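Two-domain protein containing predicted PHP-like metal-dependent phosphoesterase (Bacteroides vulgatus ATCC 8482, PDB 3E38) probably acts as a zinc-dependent phosphoesterase of the PHP type, its metal-binding domain being followed by an Ig-like domain, although its substrate is not firmly known. Local coordinates at residues R39-Y44 with E82-L87; N6-P11 with D46-I51; V270-T275 with V309-K314; T291-F296 with G320-E325. All blocks are in the same frame, centred on the assembly; numbering follows the deposited sequence.

Interaction 1: R39-Y44 with E82-L87; sequences RVDEAY and EKLGIL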
loop_
_atom_site.group_PDB
_atom_site.type_symbol
_atom_site.label_atom_id
_atom_site.label_comp_id
_atom_site.label_asym_id
_atom_site.label_seq_id
_atom_site.Cartn_x
_atom_site.Cartn_y
_atom_site.Cartn_z
ATOM N N ARG B 39 -15.666 17.085 5.313
ATOM C CA ARG B 39 -16.259 15.919 5.970
ATOM C C ARG B 39 -17.226 15.206 5.026
ATOM O O ARG B 39 -17.495 14.001 5.174
ATOM C CB ARG B 39 -16.991 16.252 7.279
ATOM C CG ARG B 39 -16.121 16.743 8.428
ATOM C CD ARG B 39 -14.998 15.777 8.713
ATOM N NE ARG B 39 -14.180 16.223 9.835
ATOM C CZ ARG B 39 -12.899 15.895 10.014
ATOM N NH1 ARG B 39 -12.268 15.118 9.135
ATOM N NH2 ARG B 39 -12.248 16.347 11.076
ATOM N N VAL B 40 -17.709 15.971 4.053
ATOM C CA VAL B 40 -18.700 15.489 3.111
ATOM C C VAL B 40 -17.941 14.736 2.039
ATOM O O VAL B 40 -18.380 13.693 1.598
ATOM C CB VAL B 40 -19.621 16.623 2.483
ATOM C CG1 VAL B 40 -20.539 16.016 1.395
ATOM C CG2 VAL B 40 -20.454 17.368 3.574
ATOM N N ASP B 41 -16.821 15.307 1.609
ATOM C CA ASP B 41 -15.949 14.642 0.640
ATOM C C ASP B 41 -15.455 13.295 1.142
ATOM O O ASP B 41 -15.377 12.329 0.395
ATOM C CB ASP B 41 -14.709 15.457 0.361
ATOM C CG ASP B 41 -15.020 16.753 -0.335
ATOM O OD1 ASP B 41 -16.005 16.741 -1.092
ATOM O OD2 ASP B 41 -14.297 17.749 -0.090
ATOM N N GLU B 42 -15.080 13.274 2.411
ATOM C CA GLU B 42 -14.532 12.064 3.027
ATOM C C GLU B 42 -15.563 10.964 3.115
ATOM O O GLU B 42 -15.263 9.818 2.815
ATOM C CB GLU B 42 -14.024 12.355 4.418
ATOM C CG GLU B 42 -12.787 13.298 4.433
ATOM C CD GLU B 42 -12.396 13.707 5.863
ATOM O OE1 GLU B 42 -13.270 13.672 6.780
ATOM O OE2 GLU B 42 -11.232 14.104 6.049
ATOM N N ALA B 43 -16.772 11.327 3.509
ATOM C CA ALA B 43 -17.886 10.359 3.678
ATOM C C ALA B 43 -18.198 9.723 2.353
ATOM O O ALA B 43 -18.305 8.514 2.223
ATOM C CB ALA B 43 -19.146 11.024 4.275
ATOM N N TYR B 44 -18.288 10.564 1.346
ATOM C CA TYR B 44 -18.536 10.091 -0.003
ATOM C C TYR B 44 -17.484 9.064 -0.386
ATOM O O TYR B 44 -17.758 7.919 -0.774
ATOM C CB TYR B 44 -18.470 11.260 -1.006
ATOM C CG TYR B 44 -18.758 10.826 -2.398
ATOM C CD1 TYR B 44 -20.019 10.364 -2.736
ATOM C CD2 TYR B 44 -17.772 10.830 -3.380
ATOM C CE1 TYR B 44 -20.303 9.931 -4.010
ATOM C CE2 TYR B 44 -18.055 10.412 -4.684
ATOM C CZ TYR B 44 -19.333 9.965 -4.972
ATOM O OH TYR B 44 -19.686 9.548 -6.218
ATOM N N GLU B 82 -25.801 17.224 -0.760
ATOM C CA GLU B 82 -26.889 16.959 -1.701
ATOM C C GLU B 82 -26.275 16.473 -2.987
ATOM O O GLU B 82 -26.677 15.454 -3.534
ATOM C CB GLU B 82 -27.725 18.220 -1.957
ATOM C CG GLU B 82 -28.778 18.104 -3.073
ATOM C CD GLU B 82 -29.527 19.414 -3.312
ATOM N N LYS B 83 -25.282 17.207 -3.459
ATOM C CA LYS B 83 -24.648 16.862 -4.736
ATOM C C LYS B 83 -24.077 15.456 -4.658
ATOM O O LYS B 83 -24.147 14.745 -5.599
ATOM C CB LYS B 83 -23.503 17.813 -5.156
ATOM C CG LYS B 83 -23.875 19.274 -5.371
ATOM N N LEU B 84 -23.588 15.044 -3.502
ATOM C CA LEU B 84 -22.848 13.773 -3.402
ATOM C C LEU B 84 -23.669 12.673 -2.823
ATOM O O LEU B 84 -23.163 11.565 -2.534
ATOM C CB LEU B 84 -21.573 13.930 -2.567
ATOM C CG LEU B 84 -20.503 14.842 -3.199
ATOM C CD1 LEU B 84 -19.289 14.862 -2.306
ATOM C CD2 LEU B 84 -20.131 14.397 -4.580
ATOM N N GLY B 85 -24.933 12.989 -2.648
ATOM C CA GLY B 85 -25.890 12.016 -2.161
ATOM C C GLY B 85 -25.673 11.521 -0.762
ATOM O O GLY B 85 -26.108 10.432 -0.411
ATOM N N ILE B 86 -24.992 12.325 0.043
ATOM C CA ILE B 86 -24.791 12.028 1.485
ATOM C C ILE B 86 -25.902 12.683 2.288
ATOM O O ILE B 86 -26.252 13.851 2.056
ATOM C CB ILE B 86 -23.410 12.529 2.026
ATOM C CG1 ILE B 86 -22.260 12.022 1.149
ATOM C CG2 ILE B 86 -23.188 12.167 3.527
ATOM C CD1 ILE B 86 -22.264 10.529 0.846
ATOM N N LEU B 87 -26.478 11.892 3.186
ATOM C CA LEU B 87 -27.527 12.318 4.115
ATOM C C LEU B 87 -26.884 13.039 5.279
ATOM O O LEU B 87 -25.979 12.495 5.917
ATOM C CB LEU B 87 -28.358 11.115 4.667
ATOM C CG LEU B 87 -29.168 10.252 3.665
ATOM C CD1 LEU B 87 -29.778 9.029 4.357
ATOM C CD2 LEU B 87 -30.256 11.042 2.929
#

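Interaction 2: N6-P11 with D46-I51; sequences NEIQVP and DGLDAI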
loop_
_atom_site.group_PDB
_atom_site.type_symbol
_atom_site.label_atom_id
_atom_site.label_comp_id
_atom_site.label_asym_id
_atom_site.label_seq_id
_atom_site.Cartn_x
_atom_site.Cartn_y
_atom_site.Cartn_z
ATOM N N ASN B 6 -15.572 4.575 -2.849
ATOM C CA ASN B 6 -15.184 3.246 -2.550
ATOM C C ASN B 6 -16.313 2.655 -1.726
ATOM O O ASN B 6 -16.393 2.875 -0.552
ATOM C CB ASN B 6 -13.858 3.237 -1.753
ATOM C CG ASN B 6 -12.704 3.919 -2.516
ATOM O OD1 ASN B 6 -12.447 3.600 -3.672
ATOM N ND2 ASN B 6 -12.063 4.899 -1.888
ATOM N N GLU B 7 -17.167 1.871 -2.355
ATOM C CA GLU B 7 -18.293 1.291 -1.647
ATOM C C GLU B 7 -17.839 0.329 -0.578
ATOM O O GLU B 7 -16.859 -0.360 -0.730
ATOM C CB GLU B 7 -19.211 0.543 -2.613
ATOM C CG GLU B 7 -19.892 1.444 -3.652
ATOM C CD GLU B 7 -20.915 2.429 -3.084
ATOM O OE1 GLU B 7 -21.395 2.313 -1.923
ATOM O OE2 GLU B 7 -21.262 3.333 -3.856
ATOM N N ILE B 8 -18.610 0.280 0.488
ATOM C CA ILE B 8 -18.397 -0.673 1.575
ATOM C C ILE B 8 -19.312 -1.871 1.287
ATOM O O ILE B 8 -20.540 -1.793 1.437
ATOM C CB ILE B 8 -18.725 -0.079 2.952
ATOM C CG1 ILE B 8 -17.858 1.177 3.216
ATOM C CG2 ILE B 8 -18.549 -1.145 4.047
ATOM C CD1 ILE B 8 -18.284 2.012 4.419
ATOM N N GLN B 9 -18.687 -2.971 0.872
ATOM C CA GLN B 9 -19.395 -4.196 0.493
ATOM C C GLN B 9 -19.746 -5.107 1.643
ATOM O O GLN B 9 -18.964 -5.936 2.073
ATOM C CB GLN B 9 -18.575 -4.966 -0.520
ATOM C CG GLN B 9 -18.389 -4.176 -1.823
ATOM C CD GLN B 9 -17.621 -4.994 -2.819
ATOM O OE1 GLN B 9 -18.053 -6.074 -3.209
ATOM N NE2 GLN B 9 -16.453 -4.524 -3.187
ATOM N N VAL B 10 -20.949 -4.884 2.137
ATOM C CA VAL B 10 -21.528 -5.685 3.220
ATOM C C VAL B 10 -22.964 -6.007 2.800
ATOM O O VAL B 10 -23.515 -5.336 1.927
ATOM C CB VAL B 10 -21.498 -4.986 4.598
ATOM C CG1 VAL B 10 -20.052 -4.908 5.126
ATOM C CG2 VAL B 10 -22.151 -3.621 4.523
ATOM N N PRO B 11 -23.553 -7.026 3.397
ATOM C CA PRO B 11 -24.901 -7.328 2.980
ATOM C C PRO B 11 -25.987 -6.574 3.707
ATOM O O PRO B 11 -25.758 -5.814 4.667
ATOM C CB PRO B 11 -25.047 -8.828 3.299
ATOM C CG PRO B 11 -23.977 -9.138 4.348
ATOM C CD PRO B 11 -23.087 -7.922 4.479
ATOM N N ASP B 46 -15.368 7.387 1.264
ATOM C CA ASP B 46 -15.329 6.198 2.118
ATOM C C ASP B 46 -16.567 5.307 1.989
ATOM O O ASP B 46 -16.714 4.360 2.764
ATOM C CB ASP B 46 -15.238 6.546 3.619
ATOM C CG ASP B 46 -13.930 7.257 4.049
ATOM O OD1 ASP B 46 -13.018 7.489 3.225
ATOM O OD2 ASP B 46 -13.846 7.579 5.279
ATOM N N GLY B 47 -17.509 5.647 1.132
ATOM C CA GLY B 47 -18.708 4.806 0.937
ATOM C C GLY B 47 -19.782 4.888 2.018
ATOM O O GLY B 47 -20.590 3.971 2.229
ATOM N N LEU B 48 -19.754 6.013 2.711
ATOM C CA LEU B 48 -20.690 6.291 3.768
ATOM C C LEU B 48 -21.917 6.771 3.114
ATOM O O LEU B 48 -21.869 7.232 1.989
ATOM C CB LEU B 48 -20.181 7.384 4.707
ATOM C CG LEU B 48 -18.996 7.190 5.610
ATOM C CD1 LEU B 48 -19.038 8.327 6.669
ATOM C CD2 LEU B 48 -19.091 5.851 6.238
ATOM N N ASP B 49 -23.011 6.683 3.866
ATOM C CA ASP B 49 -24.337 7.116 3.416
ATOM C C ASP B 49 -24.853 8.354 4.149
ATOM O O ASP B 49 -25.660 9.153 3.638
ATOM C CB ASP B 49 -25.336 5.987 3.643
ATOM C CG ASP B 49 -25.037 4.771 2.793
ATOM O OD1 ASP B 49 -24.971 4.901 1.557
ATOM O OD2 ASP B 49 -24.907 3.679 3.357
ATOM N N ALA B 50 -24.373 8.499 5.368
ATOM C CA ALA B 50 -24.856 9.543 6.246
ATOM C C ALA B 50 -23.834 9.947 7.300
ATOM O O ALA B 50 -23.015 9.138 7.789
ATOM C CB ALA B 50 -26.191 9.099 6.902
ATOM N N ILE B 51 -23.929 11.216 7.652
ATOM C CA ILE B 51 -23.058 11.797 8.649
ATOM C C ILE B 51 -23.750 12.856 9.436
ATOM O O ILE B 51 -24.743 13.383 9.038
ATOM C CB ILE B 51 -21.811 12.503 7.991
ATOM C CG1 ILE B 51 -22.246 13.708 7.178
ATOM C CG2 ILE B 51 -20.994 11.535 7.125
ATOM C CD1 ILE B 51 -21.077 14.499 6.533
HETATM O O HOH W 1 -11.742 5.859 1.383
HETATM O O HOH W 2 -21.001 1.962 0.696
#

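Interaction 3: V270-T275 with V309-K314; sequences VTLSIT and VRIGFK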
loop_
_atom_site.group_PDB
_atom_site.type_symbol
_atom_site.label_atom_id
_atom_site.label_comp_id
_atom_site.label_asym_id
_atom_site.label_seq_id
_atom_site.Cartn_x
_atom_site.Cartn_y
_atom_site.Cartn_z
ATOM N N VAL B 270 -17.501 -34.519 4.927
ATOM C CA VAL B 270 -18.134 -33.573 3.997
ATOM C C VAL B 270 -17.171 -32.480 3.606
ATOM O O VAL B 270 -16.374 -32.006 4.415
ATOM C CB VAL B 270 -19.430 -32.939 4.621
ATOM C CG1 VAL B 270 -20.052 -31.849 3.726
ATOM C CG2 VAL B 270 -20.455 -34.011 4.924
ATOM N N THR B 271 -17.243 -32.098 2.344
ATOM C CA THR B 271 -16.410 -31.005 1.836
ATOM C C THR B 271 -17.289 -29.818 1.519
ATOM O O THR B 271 -18.248 -29.936 0.762
ATOM C CB THR B 271 -15.614 -31.426 0.612
ATOM O OG1 THR B 271 -14.641 -32.381 1.027
ATOM C CG2 THR B 271 -14.899 -30.233 -0.011
ATOM N N LEU B 272 -16.977 -28.698 2.160
ATOM C CA LEU B 272 -17.691 -27.437 1.955
ATOM C C LEU B 272 -16.850 -26.416 1.219
ATOM O O LEU B 272 -15.634 -26.514 1.122
ATOM C CB LEU B 272 -18.105 -26.816 3.304
ATOM C CG LEU B 272 -19.003 -27.609 4.266
ATOM C CD1 LEU B 272 -19.141 -26.872 5.601
ATOM C CD2 LEU B 272 -20.355 -27.856 3.631
ATOM N N SER B 273 -17.524 -25.440 0.647
ATOM C CA SER B 273 -16.815 -24.279 0.110
ATOM C C SER B 273 -17.482 -23.082 0.735
ATOM O O SER B 273 -18.648 -22.809 0.449
ATOM C CB SER B 273 -16.854 -24.167 -1.422
ATOM O OG SER B 273 -18.120 -23.682 -1.872
ATOM N N ILE B 274 -16.746 -22.391 1.600
ATOM C CA ILE B 274 -17.248 -21.186 2.268
ATOM C C ILE B 274 -16.590 -19.925 1.719
ATOM O O ILE B 274 -15.389 -19.792 1.677
ATOM C CB ILE B 274 -17.004 -21.275 3.753
ATOM C CG1 ILE B 274 -17.528 -22.617 4.251
ATOM C CG2 ILE B 274 -17.662 -20.114 4.469
ATOM C CD1 ILE B 274 -17.318 -22.832 5.705
ATOM N N THR B 275 -17.410 -19.018 1.250
ATOM C CA THR B 275 -16.917 -17.773 0.703
ATOM C C THR B 275 -17.420 -16.581 1.466
ATOM O O THR B 275 -18.612 -16.458 1.739
ATOM C CB THR B 275 -17.375 -17.607 -0.745
ATOM O OG1 THR B 275 -17.015 -18.781 -1.473
ATOM C CG2 THR B 275 -16.751 -16.375 -1.399
ATOM N N VAL B 309 -13.403 -26.298 2.821
ATOM C CA VAL B 309 -13.378 -26.769 4.189
ATOM C C VAL B 309 -13.887 -28.200 4.274
ATOM O O VAL B 309 -15.020 -28.509 3.904
ATOM C CB VAL B 309 -14.231 -25.821 5.055
ATOM C CG1 VAL B 309 -14.265 -26.256 6.504
ATOM C CG2 VAL B 309 -13.685 -24.416 4.926
ATOM N N ARG B 310 -13.009 -29.069 4.741
ATOM C CA ARG B 310 -13.347 -30.469 4.905
ATOM C C ARG B 310 -13.686 -30.739 6.349
ATOM O O ARG B 310 -12.984 -30.325 7.270
ATOM C CB ARG B 310 -12.186 -31.361 4.453
ATOM C CG ARG B 310 -12.401 -32.885 4.672
ATOM C CD ARG B 310 -13.329 -33.559 3.644
ATOM N NE ARG B 310 -13.476 -34.996 3.906
ATOM C CZ ARG B 310 -14.247 -35.817 3.192
ATOM N NH1 ARG B 310 -14.945 -35.362 2.157
ATOM N NH2 ARG B 310 -14.328 -37.098 3.518
ATOM N N ILE B 311 -14.802 -31.411 6.527
ATOM C CA ILE B 311 -15.245 -31.847 7.846
ATOM C C ILE B 311 -15.245 -33.372 7.850
ATOM O O ILE B 311 -15.982 -34.010 7.103
ATOM C CB ILE B 311 -16.660 -31.343 8.223
ATOM C CG1 ILE B 311 -16.717 -29.812 8.288
ATOM C CG2 ILE B 311 -17.072 -31.942 9.584
ATOM C CD1 ILE B 311 -16.501 -29.113 6.988
ATOM N N GLY B 312 -14.386 -33.946 8.672
ATOM C CA GLY B 312 -14.287 -35.381 8.771
ATOM C C GLY B 312 -15.247 -36.014 9.767
ATOM O O GLY B 312 -15.593 -35.422 10.801
ATOM N N PHE B 313 -15.659 -37.235 9.409
ATOM C CA PHE B 313 -16.527 -38.102 10.236
ATOM C C PHE B 313 -15.733 -39.279 10.754
ATOM O O PHE B 313 -15.452 -40.188 9.999
ATOM C CB PHE B 313 -17.711 -38.684 9.449
ATOM C CG PHE B 313 -18.629 -37.657 8.865
ATOM C CD1 PHE B 313 -18.757 -36.403 9.451
ATOM C CD2 PHE B 313 -19.437 -37.971 7.776
ATOM C CE1 PHE B 313 -19.613 -35.465 8.921
ATOM C CE2 PHE B 313 -20.318 -37.025 7.246
ATOM C CZ PHE B 313 -20.404 -35.788 7.820
ATOM N N LYS B 314 -15.387 -39.257 12.040
ATOM C CA LYS B 314 -14.616 -40.340 12.670
ATOM C C LYS B 314 -15.568 -41.413 13.172
ATOM O O LYS B 314 -16.792 -41.279 13.064
ATOM C CB LYS B 314 -13.710 -39.828 13.796
#

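Interaction 4: T291-F296 with G320-E325; sequences TLLVYF and GDVNFE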
loop_
_atom_site.group_PDB
_atom_site.type_symbol
_atom_site.label_atom_id
_atom_site.label_comp_id
_atom_site.label_asym_id
_atom_site.label_seq_id
_atom_site.Cartn_x
_atom_site.Cartn_y
_atom_site.Cartn_z
ATOM N N THR B 291 -16.493 -34.765 19.191
ATOM C CA THR B 291 -15.093 -34.959 18.883
ATOM C C THR B 291 -14.875 -35.799 17.617
ATOM O O THR B 291 -13.852 -35.680 16.944
ATOM C CB THR B 291 -14.391 -35.602 20.092
ATOM O OG1 THR B 291 -12.986 -35.532 19.905
ATOM C CG2 THR B 291 -14.824 -37.074 20.296
ATOM N N LEU B 292 -15.886 -36.581 17.271
ATOM C CA LEU B 292 -15.838 -37.486 16.108
ATOM C C LEU B 292 -16.085 -36.689 14.853
ATOM O O LEU B 292 -16.003 -37.184 13.739
ATOM C CB LEU B 292 -16.891 -38.581 16.212
ATOM C CG LEU B 292 -16.738 -39.488 17.425
ATOM C CD1 LEU B 292 -18.004 -40.333 17.644
ATOM C CD2 LEU B 292 -15.481 -40.321 17.259
ATOM N N LEU B 293 -16.390 -35.429 15.072
ATOM C CA LEU B 293 -16.668 -34.511 13.996
ATOM C C LEU B 293 -15.421 -33.614 13.842
ATOM O O LEU B 293 -15.225 -32.603 14.537
ATOM C CB LEU B 293 -17.949 -33.741 14.298
ATOM C CG LEU B 293 -18.520 -32.926 13.136
ATOM C CD1 LEU B 293 -18.734 -33.787 11.906
ATOM C CD2 LEU B 293 -19.813 -32.295 13.597
ATOM N N VAL B 294 -14.580 -34.021 12.901
ATOM C CA VAL B 294 -13.253 -33.415 12.733
ATOM C C VAL B 294 -13.191 -32.191 11.824
ATOM O O VAL B 294 -13.397 -32.274 10.620
ATOM C CB VAL B 294 -12.219 -34.479 12.240
ATOM C CG1 VAL B 294 -10.801 -33.898 12.227
ATOM C CG2 VAL B 294 -12.298 -35.750 13.104
ATOM N N TYR B 295 -12.897 -31.047 12.433
ATOM C CA TYR B 295 -12.683 -29.819 11.663
ATOM C C TYR B 295 -11.662 -28.818 12.286
ATOM O O TYR B 295 -11.070 -29.032 13.349
ATOM C CB TYR B 295 -14.027 -29.139 11.371
ATOM C CG TYR B 295 -14.817 -28.757 12.604
ATOM C CD1 TYR B 295 -15.570 -29.705 13.301
ATOM C CD2 TYR B 295 -14.817 -27.457 13.067
ATOM C CE1 TYR B 295 -16.307 -29.358 14.407
ATOM C CE2 TYR B 295 -15.533 -27.099 14.183
ATOM C CZ TYR B 295 -16.294 -28.056 14.856
ATOM O OH TYR B 295 -17.022 -27.712 15.992
ATOM N N PHE B 296 -11.492 -27.704 11.586
ATOM C CA PHE B 296 -10.548 -26.660 12.002
ATOM C C PHE B 296 -10.699 -26.253 13.455
ATOM O O PHE B 296 -11.780 -26.362 14.050
ATOM C CB PHE B 296 -10.701 -25.405 11.130
ATOM C CG PHE B 296 -12.043 -24.746 11.265
ATOM C CD1 PHE B 296 -12.317 -23.913 12.344
ATOM C CD2 PHE B 296 -13.033 -24.969 10.343
ATOM C CE1 PHE B 296 -13.569 -23.304 12.502
ATOM C CE2 PHE B 296 -14.284 -24.368 10.498
ATOM C CZ PHE B 296 -14.550 -23.544 11.595
ATOM N N GLY B 320 -23.425 -34.046 11.883
ATOM C CA GLY B 320 -23.421 -33.314 13.142
ATOM C C GLY B 320 -23.299 -31.826 12.982
ATOM O O GLY B 320 -23.397 -31.275 11.886
ATOM N N ASP B 321 -23.066 -31.198 14.119
ATOM C CA ASP B 321 -22.974 -29.747 14.219
ATOM C C ASP B 321 -21.557 -29.259 14.268
ATOM O O ASP B 321 -20.838 -29.467 15.245
ATOM C CB ASP B 321 -23.650 -29.241 15.487
ATOM C CG ASP B 321 -25.136 -29.427 15.471
ATOM O OD1 ASP B 321 -25.728 -29.585 14.379
ATOM O OD2 ASP B 321 -25.710 -29.389 16.569
ATOM N N VAL B 322 -21.216 -28.543 13.207
ATOM C CA VAL B 322 -19.925 -27.901 13.075
ATOM C C VAL B 322 -20.102 -26.583 13.779
ATOM O O VAL B 322 -20.657 -25.639 13.232
ATOM C CB VAL B 322 -19.518 -27.777 11.600
ATOM C CG1 VAL B 322 -18.216 -27.019 11.459
ATOM C CG2 VAL B 322 -19.408 -29.190 10.992
ATOM N N ASN B 323 -19.644 -26.576 15.027
ATOM C CA ASN B 323 -19.764 -25.445 15.959
ATOM C C ASN B 323 -18.544 -24.577 16.112
ATOM O O ASN B 323 -17.407 -25.048 16.272
ATOM C CB ASN B 323 -20.098 -25.971 17.346
ATOM C CG ASN B 323 -21.410 -26.689 17.375
ATOM O OD1 ASN B 323 -22.337 -26.352 16.628
ATOM N ND2 ASN B 323 -21.509 -27.683 18.232
ATOM N N PHE B 324 -18.814 -23.286 16.107
ATOM C CA PHE B 324 -17.767 -22.287 16.251
ATOM C C PHE B 324 -18.271 -20.925 16.652
ATOM O O PHE B 324 -19.427 -20.534 16.429
ATOM C CB PHE B 324 -16.952 -22.180 14.954
ATOM C CG PHE B 324 -17.773 -21.896 13.729
ATOM C CD1 PHE B 324 -18.155 -20.603 13.418
ATOM C CD2 PHE B 324 -18.158 -22.923 12.884
ATOM C CE1 PHE B 324 -18.896 -20.337 12.269
ATOM C CE2 PHE B 324 -18.915 -22.656 11.738
ATOM C CZ PHE B 324 -19.273 -21.355 11.436
ATOM N N GLU B 325 -17.366 -20.200 17.277
ATOM C CA GLU B 325 -17.615 -18.808 17.644
ATOM C C GLU B 325 -17.069 -17.874 16.542
ATOM O O GLU B 325 -16.010 -18.127 16.017
ATOM C CB GLU B 325 -16.911 -18.504 18.957
ATOM C CG GLU B 325 -17.168 -17.165 19.545
ATOM C CD GLU B 325 -16.232 -16.900 20.715
ATOM O OE1 GLU B 325 -15.393 -17.781 20.986
ATOM O OE2 GLU B 325 -16.298 -15.810 21.343
#

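Interaction 1: R39-Y44 with E82-L87
Tyr44, in the last turn of helix 36-45, and Leu84, just past the end of helix 72-83, are the nearest CA pair, 6.6 Å apart. A Schellman motif ends the second helix: Gly85, at a positive phi of 65°, is its C-prime residue, and the turn brings Leu84 and Ile86 to the same partner helix. CG of Tyr44 is anti to the backbone N (chi1 -178°), on the side of Leu84; the two side chains cross at about a right angle. Leu84 CD2 stands over the centre of one ring face, 4.2 Å from the centroid and only 3° off the normal, a CH-pi contact. At the ring's CD1 corner, Leu84 O lies 3.4 Å from Tyr44 CD1. Ile86 comes in at the ring edge and at the helix backbone, its CD1 3.8 Å from Tyr44 CA. Further back, Val40 CG1 meets Leu84 CD1 at 4.1 Å, and Ala43 CB meets Ile86 CG2 at 4.3 Å. An alanine in place of Tyr44 would probably leave Leu84 CD2 without its aromatic face and Arg306 of the second subunit without the hydroxyl it bonds. Elsewhere, Arg39 pairs with Glu42 and bonds the backbone oxygen of the zinc ligand His26. Helix 36-45 packs on helix 72-83, where Val40 touches Cys77, and on strand 50-56, whose Ile51 meets both Ala43 and Ile86.

Interaction 2: N6-P11 with D46-I51
Asn6 and Gly47 meet through flat backbone groups, not rings: Asn6 O sits over one face of the Asp46-Gly47 peptide, 3.5 Å from Asp46 C. At the rim of the same peptide, Asp46 O is met by Ile8 CD1 at 3.3 Å. Asn6 O also receives a CA-H...O contact from Gly47 CA at 3.4 Å, while the angle to Gly47 N is too poor for a hydrogen bond. The fit explains the glycine, because a CB modelled on Gly47 would fall 2.4 Å from Asn6 O, and its phi of 77° also favours glycine. Ile8 holds CG1 anti to its carbonyl carbon (chi1 -58°), beside the backbone N, and CD1 continues toward Leu48 CD2, 4.3 Å away. With no direct hydrogen bond across the segments, water does the polar joining. One molecule donates to Gly47 O at 2.6 Å and to Glu7 OE1, and accepts from Ile8 N at 2.9 Å. A second donates to Asp46 OD1 but is only weakly bound by Asn6 ND2. The carboxylates have stronger partners outside, Arg5 for Glu7 and Arg211 for Asp46. Gly47, with its positive phi, belongs to the Schellman motif that closes helix 36-45 and turns the chain into strand 50-56. This is the helix-to-strand turn of a beta-alpha-beta crossover, since strand 50-56 runs parallel to 17-22, and the N-terminal loop packs against it.

Interaction 3: V270-T275 with V309-K314
Backbone hydrogen bonds join Val270 and Leu272 to Ile311 and Val309 in two reciprocal pairs, the strand directions lying 153° apart and hence antiparallel. At the first pair, Val270 N gives to Ile311 O at 2.7 Å and Ile311 N returns to Val270 O, also at 2.7 Å. At the second, Leu272 N gives to Val309 O at 2.6 Å, and Val309 N returns to Leu272 O at 2.8 Å. Between them, Thr271 and Arg310 form a non-hydrogen-bonded pair.

The polar side-chain contact belongs to that middle pair. Arg310 is bent at chi2 (77°), which brings CD up against Thr271 OG1, and NH1 then gives a hydrogen bond to the same oxygen at 3.2 Å, within the guanidinium plane. Val270 N lies over one guanidinium face, and NH2 has a further partner in Asn266.

Apolar contacts fill the opposite face of the sheet, where Val270, Leu272, Val309 and Ile311 point. Leu272 CD1 crosses to Ile311 CD1 at 3.7 Å, Ile274 CD1 meets Val309 CG2 at 4.0 Å, and Val270 CG2 comes within 3.4 Å of Phe313 CZ, a tight approach.

The apolar face turns to the second sheet: Ile274 touches Leu301 and Val309 touches Met299, both in strand 298-301, consistent with the beta-sandwich core of an Ig-like domain.

Interaction 4: T291-F296 with G320-E325
Tyr295 reaches over to Val322 and Asn323 and can be followed outward from CB. Its first torsion sets CG between the backbone N and the carbonyl carbon (chi1 59°), the crowded position, and CG already lies 4.0 Å from Val322 CG1. That methyl sits over the middle of one ring face, 3.8 Å from the centroid, as a CH-pi contact. CE1 comes near Val322 CA, whereas CE2 approaches Asn323 O at 3.5 Å. At the tip, OH donates to Asn323 O at 2.7 Å, in the carbonyl plane on a lone pair (C=O...donor angle 119°). A phenylalanine in place of Tyr295 lacks the hydroxyl, which would probably leave Asn323 O without this donor and the ring less firmly fixed. Leu293 CD2 lies against the backbone, 3.4 Å from Asp321 O, where a CB on Gly320 would collide with it, and 4.1 Å from Val322 CG2; Phe296 CZ meets Phe324 CD2 at 3.9 Å. Lys286 makes a cation-pi contact with the Tyr295 ring, and His289 meets it edge-to-face. The chemistry is mixed: packing on the ring face combined with a directed bond at its tip, which would restrict how the ring can shift against strand 321-326.

Overall arrangement
Interaction 2 opens first, at residues 6-11, and closes at 46-51. Interaction 1 opens between those points, at 39-44, and closes at 82-87, so the two loops cross. They touch at Leu87 N and Asp49 O, 2.9 Å apart, and tie the N-terminal loop, helix 36-45, strand 50-56 and the end of helix 72-83 into one corner of the PHP domain. Later, interaction 3 (270-275 to 309-314) and interaction 4 (291-296 to 320-325) cross in the same way: interaction 3 pairs two strands within one sheet of the Ig-like domain, and interaction 4 links that sheet to the other. The 6-11 loop reaches that domain, Gln9 bonding Asp279, although interactions 2 and 3 do not touch (nearest atoms about 9 Å apart).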